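Local coordinates for sporozoite surface protein 2 (PDB 4HQO) that probably serves as a metal-binding adhesive receptor for gliding motility on the Plasmodium vivax sporozoite surface, here represented by its adhesive domains, at residues I41-G46 with I130-G135; N49-S52 with T57-L60; Y61-G66 with L109-K114; Y141-V146 with H168-L173. The protein carries 4 engineered substitutions. All blocks are in the same frame, centred on the assembly; numbering follows the deposited sequence.

Interaction 1: I41-G46 with I130-G135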
loop_
_atom_site.group_PDB
_atom_site.type_symbol
_atom_site.label_atom_id
_atom_site.label_comp_id
_atom_site.label_asym_id
_atom_site.label_seq_id
_atom_site.Cartn_x
_atom_site.Cartn_y
_atom_site.Cartn_z
ATOM N N ILE A 41 12.089 -1.930 -21.398
ATOM C CA ILE A 41 11.287 -0.731 -21.638
ATOM C C ILE A 41 9.850 -1.068 -22.075
ATOM O O ILE A 41 8.901 -0.532 -21.506
ATOM C CB ILE A 41 11.979 0.250 -22.627
ATOM C CG1 ILE A 41 13.274 0.797 -22.015
ATOM C CG2 ILE A 41 11.043 1.384 -23.009
ATOM C CD1 ILE A 41 13.063 1.623 -20.754
ATOM N N PRO A 42 9.676 -1.960 -23.074
ATOM C CA PRO A 42 8.288 -2.333 -23.394
ATOM C C PRO A 42 7.548 -2.988 -22.214
ATOM O O PRO A 42 6.344 -2.820 -22.105
ATOM C CB PRO A 42 8.451 -3.335 -24.541
ATOM C CG PRO A 42 9.761 -2.981 -25.168
ATOM C CD PRO A 42 10.633 -2.577 -24.012
ATOM N N MET A 43 8.256 -3.714 -21.352
ATOM C CA MET A 43 7.628 -4.346 -20.191
ATOM C C MET A 43 7.115 -3.292 -19.220
ATOM O O MET A 43 5.993 -3.382 -18.723
ATOM C CB MET A 43 8.613 -5.273 -19.470
ATOM C CG MET A 43 8.133 -5.762 -18.088
ATOM S SD MET A 43 6.758 -6.929 -18.191
ATOM C CE MET A 43 7.493 -8.207 -19.216
ATOM N N LEU A 44 7.943 -2.290 -18.958
ATOM C CA LEU A 44 7.582 -1.216 -18.042
ATOM C C LEU A 44 6.425 -0.392 -18.581
ATOM O O LEU A 44 5.562 0.049 -17.831
ATOM C CB LEU A 44 8.777 -0.306 -17.802
ATOM C CG LEU A 44 9.916 -0.818 -16.930
ATOM C CD1 LEU A 44 11.116 0.097 -17.097
ATOM C CD2 LEU A 44 9.464 -0.836 -15.479
ATOM N N ASN A 45 6.418 -0.179 -19.890
ATOM C CA ASN A 45 5.364 0.588 -20.512
ATOM C C ASN A 45 4.011 -0.099 -20.390
ATOM O O ASN A 45 3.042 0.525 -19.974
ATOM C CB ASN A 45 5.685 0.862 -21.982
ATOM C CG ASN A 45 6.561 2.078 -22.162
ATOM O OD1 ASN A 45 6.516 3.006 -21.357
ATOM N ND2 ASN A 45 7.362 2.089 -23.223
ATOM N N GLY A 46 3.955 -1.377 -20.765
ATOM C CA GLY A 46 2.719 -2.136 -20.731
ATOM C C GLY A 46 2.240 -2.348 -19.304
ATOM O O GLY A 46 1.051 -2.295 -19.021
ATOM N N ILE A 130 6.891 -5.207 -7.014
ATOM C CA ILE A 130 7.172 -5.881 -8.272
ATOM C C ILE A 130 8.673 -5.804 -8.523
ATOM O O ILE A 130 9.229 -4.720 -8.685
ATOM C CB ILE A 130 6.383 -5.265 -9.438
ATOM C CG1 ILE A 130 4.880 -5.427 -9.196
ATOM C CG2 ILE A 130 6.779 -5.915 -10.755
ATOM C CD1 ILE A 130 4.032 -4.900 -10.335
ATOM N N LEU A 131 9.327 -6.961 -8.517
ATOM C CA LEU A 131 10.774 -7.030 -8.687
ATOM C C LEU A 131 11.110 -7.520 -10.094
ATOM O O LEU A 131 10.831 -8.670 -10.436
ATOM C CB LEU A 131 11.384 -7.959 -7.627
ATOM C CG LEU A 131 12.891 -8.222 -7.702
ATOM C CD1 LEU A 131 13.696 -6.953 -7.422
ATOM C CD2 LEU A 131 13.271 -9.349 -6.726
ATOM N N MET A 132 11.691 -6.643 -10.913
ATOM C CA MET A 132 12.066 -7.009 -12.277
ATOM C C MET A 132 13.561 -7.256 -12.342
ATOM O O MET A 132 14.342 -6.320 -12.181
ATOM C CB MET A 132 11.704 -5.893 -13.263
ATOM C CG MET A 132 10.228 -5.686 -13.453
ATOM S SD MET A 132 9.871 -4.274 -14.514
ATOM C CE MET A 132 10.845 -4.658 -15.935
ATOM N N THR A 133 13.962 -8.500 -12.600
ATOM C CA THR A 133 15.378 -8.854 -12.538
ATOM C C THR A 133 15.711 -10.114 -13.349
ATOM O O THR A 133 14.817 -10.889 -13.688
ATOM C CB THR A 133 15.816 -9.041 -11.063
ATOM O OG1 THR A 133 17.231 -9.270 -10.986
ATOM C CG2 THR A 133 15.063 -10.217 -10.428
ATOM N N ASP A 134 16.992 -10.296 -13.675
ATOM C CA ASP A 134 17.480 -11.565 -14.218
ATOM C C ASP A 134 17.872 -12.536 -13.097
ATOM O O ASP A 134 18.259 -13.672 -13.348
ATOM C CB ASP A 134 18.665 -11.358 -15.175
ATOM C CG ASP A 134 19.901 -10.794 -14.484
ATOM O OD1 ASP A 134 19.889 -10.582 -13.245
ATOM O OD2 ASP A 134 20.901 -10.567 -15.197
ATOM N N GLY A 135 17.800 -12.067 -11.861
ATOM C CA GLY A 135 17.971 -12.951 -10.724
ATOM C C GLY A 135 19.411 -13.277 -10.377
ATOM O O GLY A 135 19.698 -14.380 -9.916
#
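Met132 lays its thioether end against two neighbouring side chains of helix 33-49, overlapping Leu44 with its sulfur and Met43 with its methyl. This is helix-on-sheet packing in a von Willebrand factor A domain, a Rossmann-like fold whose mostly parallel central sheet carries helices on both faces; strand 126-133 is one of the inner strands. SD of Met132 sits 3.6 Å from CD2 of Leu44, and CE of Met132 sits 3.6 Å from CG of Met43. The Met132 chain is extended as far as SD (chi2 175°) and then bends (chi3 53°), which turns the methyl onto Met43 while keeping it beside Leu44. CE remains 4.1 Å from CG of Leu44, so one methyl bridges both helix residues. Met43 and Met132 lie alongside with their ends pointing opposite ways, whereas Leu44 lies aslant to Met132. The whole contact is apolar and buried, with no hydrogen bond between the segments. Leu44 also rests on Leu23 and Val25 of strand 19-26, and both methionines on Ile160 of strand 156-161, while Met43 reaches Trp192 and Ala195 of helix 192-203; helix 33-49 thus lies over strands 19-26, 126-133 and 156-161. Beyond Met132 the strand runs out toward the metal ion-dependent adhesion site, whose magnesium lies about 12 Å from the Met132 side chain. There OD2 of Asp134 is hydrogen-bonded to OG of Ser30, a magnesium ligand. The strand end is shaped by an ST turn: the backbone N of Gly135 donates to OG1 of Thr133 over 3.0 Å, with a nearly straight N-H...O angle of 167°.

Interaction 2: N49-S52 with T57-L60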
loop_
_atom_site.group_PDB
_atom_site.type_symbol
_atom_site.label_atom_id
_atom_site.label_comp_id
_atom_site.label_asym_id
_atom_site.label_seq_id
_atom_site.Cartn_x
_atom_site.Cartn_y
_atom_site.Cartn_z
ATOM N N ASN A 49 1.099 1.186 -17.992
ATOM C CA ASN A 49 -0.098 1.539 -18.734
ATOM C C ASN A 49 -1.326 0.779 -18.259
ATOM O O ASN A 49 -2.446 1.205 -18.501
ATOM C CB ASN A 49 0.107 1.298 -20.231
ATOM C CG ASN A 49 -0.696 2.243 -21.077
ATOM O OD1 ASN A 49 -0.653 3.455 -20.880
ATOM N ND2 ASN A 49 -1.457 1.695 -22.018
ATOM N N SER A 50 -1.121 -0.343 -17.576
ATOM C CA SER A 50 -2.238 -1.162 -17.121
ATOM C C SER A 50 -2.681 -0.752 -15.723
ATOM O O SER A 50 -3.697 -1.223 -15.238
ATOM C CB SER A 50 -1.841 -2.639 -17.088
ATOM O OG SER A 50 -1.002 -2.909 -15.963
ATOM N N LEU A 51 -1.901 0.101 -15.068
ATOM C CA LEU A 51 -2.179 0.465 -13.681
ATOM C C LEU A 51 -3.061 1.694 -13.585
ATOM O O LEU A 51 -2.747 2.737 -14.151
ATOM C CB LEU A 51 -0.887 0.752 -12.934
ATOM C CG LEU A 51 0.128 -0.377 -12.822
ATOM C CD1 LEU A 51 1.368 0.158 -12.133
ATOM C CD2 LEU A 51 -0.492 -1.521 -12.047
ATOM N N SER A 52 -4.154 1.575 -12.844
ATOM C CA SER A 52 -5.019 2.718 -12.602
ATOM C C SER A 52 -4.473 3.576 -11.454
ATOM O O SER A 52 -4.944 3.470 -10.323
ATOM C CB SER A 52 -6.444 2.244 -12.299
ATOM O OG SER A 52 -7.335 3.345 -12.203
ATOM N N THR A 57 -6.083 5.654 -4.942
ATOM C CA THR A 57 -6.000 4.226 -5.241
ATOM C C THR A 57 -4.548 3.741 -5.359
ATOM O O THR A 57 -3.828 3.687 -4.353
ATOM C CB THR A 57 -6.890 3.807 -6.457
ATOM O OG1 THR A 57 -6.400 4.392 -7.670
ATOM C CG2 THR A 57 -8.342 4.247 -6.242
ATOM N N ILE A 58 -4.106 3.393 -6.561
ATOM C CA ILE A 58 -2.727 2.912 -6.714
ATOM C C ILE A 58 -1.718 4.063 -6.715
ATOM O O ILE A 58 -1.859 5.016 -7.474
ATOM C CB ILE A 58 -2.563 2.041 -7.978
ATOM C CG1 ILE A 58 -3.656 0.966 -8.011
ATOM C CG2 ILE A 58 -1.175 1.404 -8.008
ATOM C CD1 ILE A 58 -3.582 0.023 -9.197
ATOM N N ASN A 59 -0.718 3.975 -5.838
ATOM C CA ASN A 59 0.398 4.922 -5.827
ATOM C C ASN A 59 1.684 4.177 -6.166
ATOM O O ASN A 59 2.008 3.149 -5.560
ATOM C CB ASN A 59 0.568 5.596 -4.463
ATOM C CG ASN A 59 -0.621 6.463 -4.061
ATOM O OD1 ASN A 59 -1.656 6.517 -4.744
ATOM N ND2 ASN A 59 -0.478 7.140 -2.927
ATOM N N LEU A 60 2.419 4.698 -7.133
ATOM C CA LEU A 60 3.612 4.029 -7.619
ATOM C C LEU A 60 4.868 4.553 -6.919
ATOM O O LEU A 60 5.014 5.753 -6.701
ATOM C CB LEU A 60 3.719 4.225 -9.139
ATOM C CG LEU A 60 4.931 3.638 -9.863
ATOM C CD1 LEU A 60 4.902 2.120 -9.794
ATOM C CD2 LEU A 60 4.981 4.127 -11.327
HETATM O O HOH W 1 -7.898 3.324 -9.552
#
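The chain leaving helix 33-49 comes back beside the start of strand 58-65, bringing CA of Ser52 to 6.3 Å from CA of Ile58. The turn is the return leg of a beta-alpha-beta crossover, in which helix 33-49 links strand 19-26 to its parallel neighbour 58-65 in the von Willebrand factor A fold. Ile58 does most of the touching: its CB lies 3.6 Å from the carbonyl O of Ser52. With CG1 anti to its own carbonyl carbon (chi1 -50°), Ile58 extends along the Ser52 backbone, and CD1 of Ile58 lies 4.0 Å from the backbone N of Ser52. On the inner side CD1 of Ile58 and CD2 of Leu51 meet loosely, 4.5 Å apart. Leu51 also packs on Leu21 of strand 19-26, which holds the loop to the sheet, while Ile58 packs on Val19 from strand to strand. The outer side is polar and wetter. OG1 of Thr57 is hydrogen-bonded to OG of Ser54, within the turn itself, and shares a water with Ser52. That single water spans the mouth of the turn, 2.7 Å from OG of Ser52 and 2.6 Å from OG1 of Thr57.

Interaction 3: Y61-G66 with L109-K114. With NA (sodium ion), chain G.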
loop_
_atom_site.group_PDB
_atom_site.type_symbol
_atom_site.label_atom_id
_atom_site.label_comp_id
_atom_site.label_asym_id
_atom_site.label_seq_id
_atom_site.Cartn_x
_atom_site.Cartn_y
_atom_site.Cartn_z
ATOM N N TYR A 61 5.749 3.636 -6.537
ATOM C CA TYR A 61 7.115 3.977 -6.154
ATOM C C TYR A 61 8.017 3.272 -7.172
ATOM O O TYR A 61 7.681 2.188 -7.655
ATOM C CB TYR A 61 7.428 3.537 -4.719
ATOM C CG TYR A 61 8.909 3.478 -4.381
ATOM C CD1 TYR A 61 9.661 2.350 -4.685
ATOM C CD2 TYR A 61 9.541 4.526 -3.735
ATOM C CE1 TYR A 61 10.991 2.274 -4.387
ATOM C CE2 TYR A 61 10.897 4.458 -3.426
ATOM C CZ TYR A 61 11.609 3.322 -3.755
ATOM O OH TYR A 61 12.946 3.211 -3.458
ATOM N N MET A 62 9.135 3.888 -7.532
ATOM C CA MET A 62 10.013 3.243 -8.503
ATOM C C MET A 62 11.475 3.440 -8.164
ATOM O O MET A 62 11.913 4.550 -7.861
ATOM C CB MET A 62 9.713 3.724 -9.917
ATOM C CG MET A 62 10.439 2.962 -11.025
ATOM S SD MET A 62 9.998 3.695 -12.641
ATOM C CE MET A 62 10.327 2.328 -13.739
ATOM N N ASN A 63 12.222 2.340 -8.206
ATOM C CA ASN A 63 13.643 2.350 -7.899
ATOM C C ASN A 63 14.406 1.616 -8.985
ATOM O O ASN A 63 14.000 0.533 -9.432
ATOM C CB ASN A 63 13.914 1.659 -6.551
ATOM C CG ASN A 63 15.283 1.983 -5.993
ATOM O OD1 ASN A 63 16.306 1.517 -6.506
ATOM N ND2 ASN A 63 15.312 2.783 -4.932
ATOM N N LEU A 64 15.527 2.196 -9.382
ATOM C CA LEU A 64 16.416 1.576 -10.349
ATOM C C LEU A 64 17.660 1.079 -9.614
ATOM O O LEU A 64 18.380 1.870 -8.994
ATOM C CB LEU A 64 16.828 2.607 -11.397
ATOM C CG LEU A 64 17.755 2.113 -12.513
ATOM C CD1 LEU A 64 17.011 1.150 -13.421
ATOM C CD2 LEU A 64 18.266 3.288 -13.310
ATOM N N PHE A 65 17.932 -0.218 -9.668
ATOM C CA PHE A 65 19.119 -0.709 -8.973
ATOM C C PHE A 65 20.166 -1.330 -9.896
ATOM O O PHE A 65 19.850 -2.019 -10.862
ATOM C CB PHE A 65 18.759 -1.651 -7.820
ATOM C CG PHE A 65 18.066 -2.922 -8.243
ATOM C CD1 PHE A 65 16.682 -2.963 -8.396
ATOM C CD2 PHE A 65 18.796 -4.088 -8.446
ATOM C CE1 PHE A 65 16.039 -4.142 -8.763
ATOM C CE2 PHE A 65 18.163 -5.279 -8.812
ATOM C CZ PHE A 65 16.780 -5.304 -8.968
ATOM N N GLY A 66 21.422 -1.048 -9.588
ATOM C CA GLY A 66 22.541 -1.508 -10.379
ATOM C C GLY A 66 23.721 -1.481 -9.447
ATOM O O GLY A 66 23.641 -2.059 -8.369
ATOM N N LEU A 109 15.400 -3.571 -2.248
ATOM C CA LEU A 109 14.367 -4.174 -1.411
ATOM C C LEU A 109 14.359 -3.542 -0.021
ATOM O O LEU A 109 13.307 -3.393 0.604
ATOM C CB LEU A 109 14.579 -5.683 -1.313
ATOM C CG LEU A 109 14.239 -6.510 -2.549
ATOM C CD1 LEU A 109 14.983 -7.829 -2.494
ATOM C CD2 LEU A 109 12.726 -6.747 -2.632
ATOM N N ASP A 110 15.537 -3.159 0.454
ATOM C CA ASP A 110 15.656 -2.469 1.734
ATOM C C ASP A 110 14.975 -1.101 1.734
ATOM O O ASP A 110 14.555 -0.612 2.782
ATOM C CB ASP A 110 17.117 -2.300 2.129
ATOM C CG ASP A 110 17.570 -3.343 3.118
ATOM O OD1 ASP A 110 16.732 -3.785 3.938
ATOM O OD2 ASP A 110 18.760 -3.720 3.070
ATOM N N GLU A 111 14.897 -0.468 0.570
ATOM C CA GLU A 111 14.159 0.790 0.472
ATOM C C GLU A 111 12.695 0.571 0.851
ATOM O O GLU A 111 12.089 1.398 1.539
ATOM C CB GLU A 111 14.272 1.401 -0.929
ATOM C CG GLU A 111 15.694 1.753 -1.353
ATOM C CD GLU A 111 16.279 2.968 -0.636
ATOM O OE1 GLU A 111 17.343 3.449 -1.078
ATOM O OE2 GLU A 111 15.693 3.452 0.352
ATOM N N VAL A 112 12.138 -0.564 0.437
ATOM C CA VAL A 112 10.764 -0.890 0.810
ATOM C C VAL A 112 10.633 -1.080 2.306
ATOM O O VAL A 112 9.678 -0.581 2.906
ATOM C CB VAL A 112 10.237 -2.134 0.081
ATOM C CG1 VAL A 112 8.750 -2.326 0.382
ATOM C CG2 VAL A 112 10.445 -1.980 -1.415
ATOM N N GLN A 113 11.599 -1.784 2.906
ATOM C CA GLN A 113 11.639 -1.958 4.356
ATOM C C GLN A 113 11.598 -0.617 5.050
ATOM O O GLN A 113 10.860 -0.427 6.013
ATOM C CB GLN A 113 12.935 -2.653 4.779
ATOM C CG GLN A 113 12.936 -4.126 4.551
ATOM C CD GLN A 113 12.312 -4.867 5.705
ATOM O OE1 GLN A 113 11.113 -4.745 5.968
ATOM N NE2 GLN A 113 13.124 -5.639 6.411
ATOM N N LYS A 114 12.428 0.301 4.561
ATOM C CA LYS A 114 12.536 1.642 5.128
ATOM C C LYS A 114 11.187 2.388 5.085
ATOM O O LYS A 114 10.855 3.140 5.998
ATOM C CB LYS A 114 13.602 2.416 4.355
ATOM C CG LYS A 114 14.275 3.542 5.103
ATOM C CD LYS A 114 15.404 4.121 4.243
ATOM C CE LYS A 114 16.353 3.021 3.754
ATOM N NZ LYS A 114 17.436 3.532 2.862
HETATM NA NA NA G . 13.681 4.836 -2.015
#
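A sodium site lies where Tyr61 of strand 58-65 meets Glu111 of helix 105-117. OH of Tyr61 binds the ion at 2.3 Å, and OE1 of Glu71 is the second protein ligand. The sodium sits in the plane of the phenol ring, at its edge. Glu111 closes over the site with its aliphatic part, CB lying 3.4 Å from OH of Tyr61, the two side chains crossing at about a right angle. A bend at chi2 (-72°) turns the carboxylate back beside the ion; OE2 of Glu111 stays 3.4 Å from the sodium, too far for a direct bond, although its negative charge probably favours the cation. The contact seats helix 105-117 on the sheet of the von Willebrand factor A domain, and His115 of that helix adds an edge-to-face contact with the Tyr61 ring. Two strand residues on, Asn63 fixes the phenol oxygen from another direction: its ND2 donates to OH of Tyr61 over 2.8 Å, at 158° and close to its amide plane. The same ND2 lies 3.7 Å from CG of Glu111. On the helix, NZ of Lys114 forms a salt bridge with OE2 of Glu111 at 3.1 Å, approaching 51° off the carboxylate plane.

Interaction 4: Y141-V146 with H168-L173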
loop_
_atom_site.group_PDB
_atom_site.type_symbol
_atom_site.label_atom_id
_atom_site.label_comp_id
_atom_site.label_asym_id
_atom_site.label_seq_id
_atom_site.Cartn_x
_atom_site.Cartn_y
_atom_site.Cartn_z
ATOM N N TYR A 141 22.026 -14.677 -0.556
ATOM C CA TYR A 141 21.334 -14.842 0.714
ATOM C C TYR A 141 20.760 -13.524 1.202
ATOM O O TYR A 141 19.637 -13.490 1.672
ATOM C CB TYR A 141 22.213 -15.468 1.794
ATOM C CG TYR A 141 21.436 -15.673 3.075
ATOM C CD1 TYR A 141 20.532 -16.724 3.201
ATOM C CD2 TYR A 141 21.562 -14.790 4.138
ATOM C CE1 TYR A 141 19.802 -16.904 4.365
ATOM C CE2 TYR A 141 20.830 -14.959 5.304
ATOM C CZ TYR A 141 19.959 -16.023 5.417
ATOM O OH TYR A 141 19.244 -16.203 6.584
ATOM N N ARG A 142 21.522 -12.442 1.073
ATOM C CA ARG A 142 21.066 -11.142 1.558
ATOM C C ARG A 142 19.779 -10.696 0.875
ATOM O O ARG A 142 18.912 -10.106 1.518
ATOM C CB ARG A 142 22.156 -10.070 1.431
ATOM C CG ARG A 142 23.337 -10.291 2.383
ATOM C CD ARG A 142 24.166 -9.029 2.569
ATOM N NE ARG A 142 23.370 -7.931 3.107
ATOM C CZ ARG A 142 23.874 -6.854 3.699
ATOM N NH1 ARG A 142 25.186 -6.718 3.836
ATOM N NH2 ARG A 142 23.062 -5.910 4.155
ATOM N N ALA A 143 19.653 -10.992 -0.418
ATOM C CA ALA A 143 18.441 -10.656 -1.157
ATOM C C ALA A 143 17.260 -11.531 -0.729
ATOM O O ALA A 143 16.145 -11.036 -0.563
ATOM C CB ALA A 143 18.674 -10.746 -2.683
ATOM N N LEU A 144 17.503 -12.826 -0.539
ATOM C CA LEU A 144 16.452 -13.727 -0.065
ATOM C C LEU A 144 15.984 -13.336 1.333
ATOM O O LEU A 144 14.804 -13.441 1.668
ATOM C CB LEU A 144 16.955 -15.178 -0.031
ATOM C CG LEU A 144 17.231 -15.897 -1.356
ATOM C CD1 LEU A 144 17.745 -17.295 -1.097
ATOM C CD2 LEU A 144 15.977 -15.956 -2.211
ATOM N N GLU A 145 16.929 -12.889 2.149
ATOM C CA GLU A 145 16.669 -12.583 3.545
ATOM C C GLU A 145 15.740 -11.382 3.674
ATOM O O GLU A 145 14.773 -11.413 4.434
ATOM C CB GLU A 145 17.983 -12.299 4.270
ATOM C CG GLU A 145 17.826 -12.009 5.753
ATOM C CD GLU A 145 19.125 -11.525 6.385
ATOM O OE1 GLU A 145 19.875 -10.765 5.729
ATOM O OE2 GLU A 145 19.400 -11.910 7.527
ATOM N N VAL A 146 16.032 -10.321 2.932
ATOM C CA VAL A 146 15.195 -9.131 3.004
ATOM C C VAL A 146 13.825 -9.361 2.358
ATOM O O VAL A 146 12.813 -8.857 2.851
ATOM C CB VAL A 146 15.882 -7.880 2.411
ATOM C CG1 VAL A 146 16.210 -8.085 0.947
ATOM C CG2 VAL A 146 14.993 -6.659 2.585
ATOM N N HIS A 168 16.363 -18.484 -13.615
ATOM C CA HIS A 168 14.986 -18.781 -13.228
ATOM C C HIS A 168 14.912 -19.474 -11.878
ATOM O O HIS A 168 13.926 -19.326 -11.154
ATOM C CB HIS A 168 14.287 -19.635 -14.289
ATOM C CG HIS A 168 14.123 -18.943 -15.605
ATOM N ND1 HIS A 168 13.353 -17.811 -15.754
ATOM C CD2 HIS A 168 14.632 -19.217 -16.829
ATOM C CE1 HIS A 168 13.393 -17.417 -17.017
ATOM N NE2 HIS A 168 14.163 -18.254 -17.690
ATOM N N GLN A 169 15.953 -20.235 -11.547
ATOM C CA GLN A 169 16.007 -20.925 -10.259
ATOM C C GLN A 169 15.972 -19.914 -9.111
ATOM O O GLN A 169 15.177 -20.051 -8.184
ATOM C CB GLN A 169 17.246 -21.823 -10.172
ATOM C CG GLN A 169 17.395 -22.605 -8.860
ATOM C CD GLN A 169 18.042 -21.786 -7.745
ATOM O OE1 GLN A 169 18.920 -20.956 -7.994
ATOM N NE2 GLN A 169 17.598 -22.007 -6.514
ATOM N N PHE A 170 16.822 -18.894 -9.174
ATOM C CA PHE A 170 16.836 -17.894 -8.116
ATOM C C PHE A 170 15.567 -17.043 -8.107
ATOM O O PHE A 170 15.040 -16.727 -7.040
ATOM C CB PHE A 170 18.062 -16.975 -8.189
ATOM C CG PHE A 170 18.094 -15.951 -7.080
ATOM C CD1 PHE A 170 18.612 -16.280 -5.837
ATOM C CD2 PHE A 170 17.544 -14.684 -7.263
ATOM C CE1 PHE A 170 18.614 -15.356 -4.800
ATOM C CE2 PHE A 170 17.536 -13.759 -6.228
ATOM C CZ PHE A 170 18.085 -14.099 -4.999
ATOM N N ASN A 171 15.102 -16.636 -9.288
ATOM C CA ASN A 171 13.875 -15.846 -9.379
ATOM C C ASN A 171 12.692 -16.566 -8.750
ATOM O O ASN A 171 11.904 -15.951 -8.037
ATOM C CB ASN A 171 13.550 -15.477 -10.829
ATOM C CG ASN A 171 14.326 -14.260 -11.316
ATOM O OD1 ASN A 171 14.935 -13.542 -10.528
ATOM N ND2 ASN A 171 14.281 -14.012 -12.621
ATOM N N ARG A 172 12.581 -17.866 -9.011
ATOM C CA ARG A 172 11.504 -18.669 -8.453
ATOM C C ARG A 172 11.676 -18.794 -6.945
ATOM O O ARG A 172 10.700 -18.786 -6.192
ATOM C CB ARG A 172 11.472 -20.065 -9.086
ATOM C CG ARG A 172 10.956 -20.106 -10.522
ATOM C CD ARG A 172 10.904 -21.533 -11.059
ATOM N NE ARG A 172 9.546 -22.075 -11.032
ATOM C CZ ARG A 172 9.105 -22.963 -10.146
ATOM N NH1 ARG A 172 9.913 -23.432 -9.204
ATOM N NH2 ARG A 172 7.851 -23.389 -10.206
ATOM N N LEU A 173 12.923 -18.910 -6.508
ATOM C CA LEU A 173 13.208 -19.058 -5.090
ATOM C C LEU A 173 12.799 -17.795 -4.338
ATOM O O LEU A 173 12.065 -17.859 -3.365
ATOM C CB LEU A 173 14.687 -19.385 -4.863
ATOM C CG LEU A 173 15.089 -19.711 -3.429
ATOM C CD1 LEU A 173 14.303 -20.904 -2.912
ATOM C CD2 LEU A 173 16.588 -19.984 -3.368
#
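Leu144 of helix 140-152 and Phe170 of helix 168-175 form the centre of an entirely apolar helix-helix contact. Both helices pack on one side of the von Willebrand factor A domain; helix 140-152 is the connection from strand 126-133 to its parallel neighbour 156-161, and helix 168-175 follows that second strand. The two short helical segments run in nearly the same direction, at 26°, with their axes 11.3 Å apart, so it is side chains rather than backbones that meet. The aromatic contacts belong to Phe170. Its CG is anti to the backbone N (chi1 -179°), which sends the ring across the gap: CE1 lies 3.7 Å from CD2 of Leu144, the two side chains overlapping side by side from opposing helices. CB of Ala143 comes to the ring edge, near its plane, 4.1 Å from CZ of Phe170. Pro137, in the loop before helix 140-152, touches both Ala143 and Phe170, extending the apolar patch; the magnesium lies about 10 Å from the Phe170 side chain. The aliphatic contact lies nearer the surface, where Leu173 crosses Leu144 at about a right angle and its CD2 stops 3.7 Å from CD1 of Leu144.

How the interactions relate
From the N terminus, interaction 1 opens first, on helix 33-49, and closes last among the first three, when strand 126-133 arrives, enclosing interactions 2 and 3. Interaction 2 shuts a short loop at once, between the end of that helix and strand 58-65. Interaction 3 opens on the residues that follow directly, and closes with helix 105-117. Interaction 4 begins only after interaction 1 has closed and ties helices 140-152 and 168-175 together. None cross. Leu44 of the helix touches Met62, and Leu131 touches Phe65 between strands, joining interactions 1 and 3; Val146 packs on Leu109, joining 3 and 4, and Gly135 meets Asn171, joining 1 and 4.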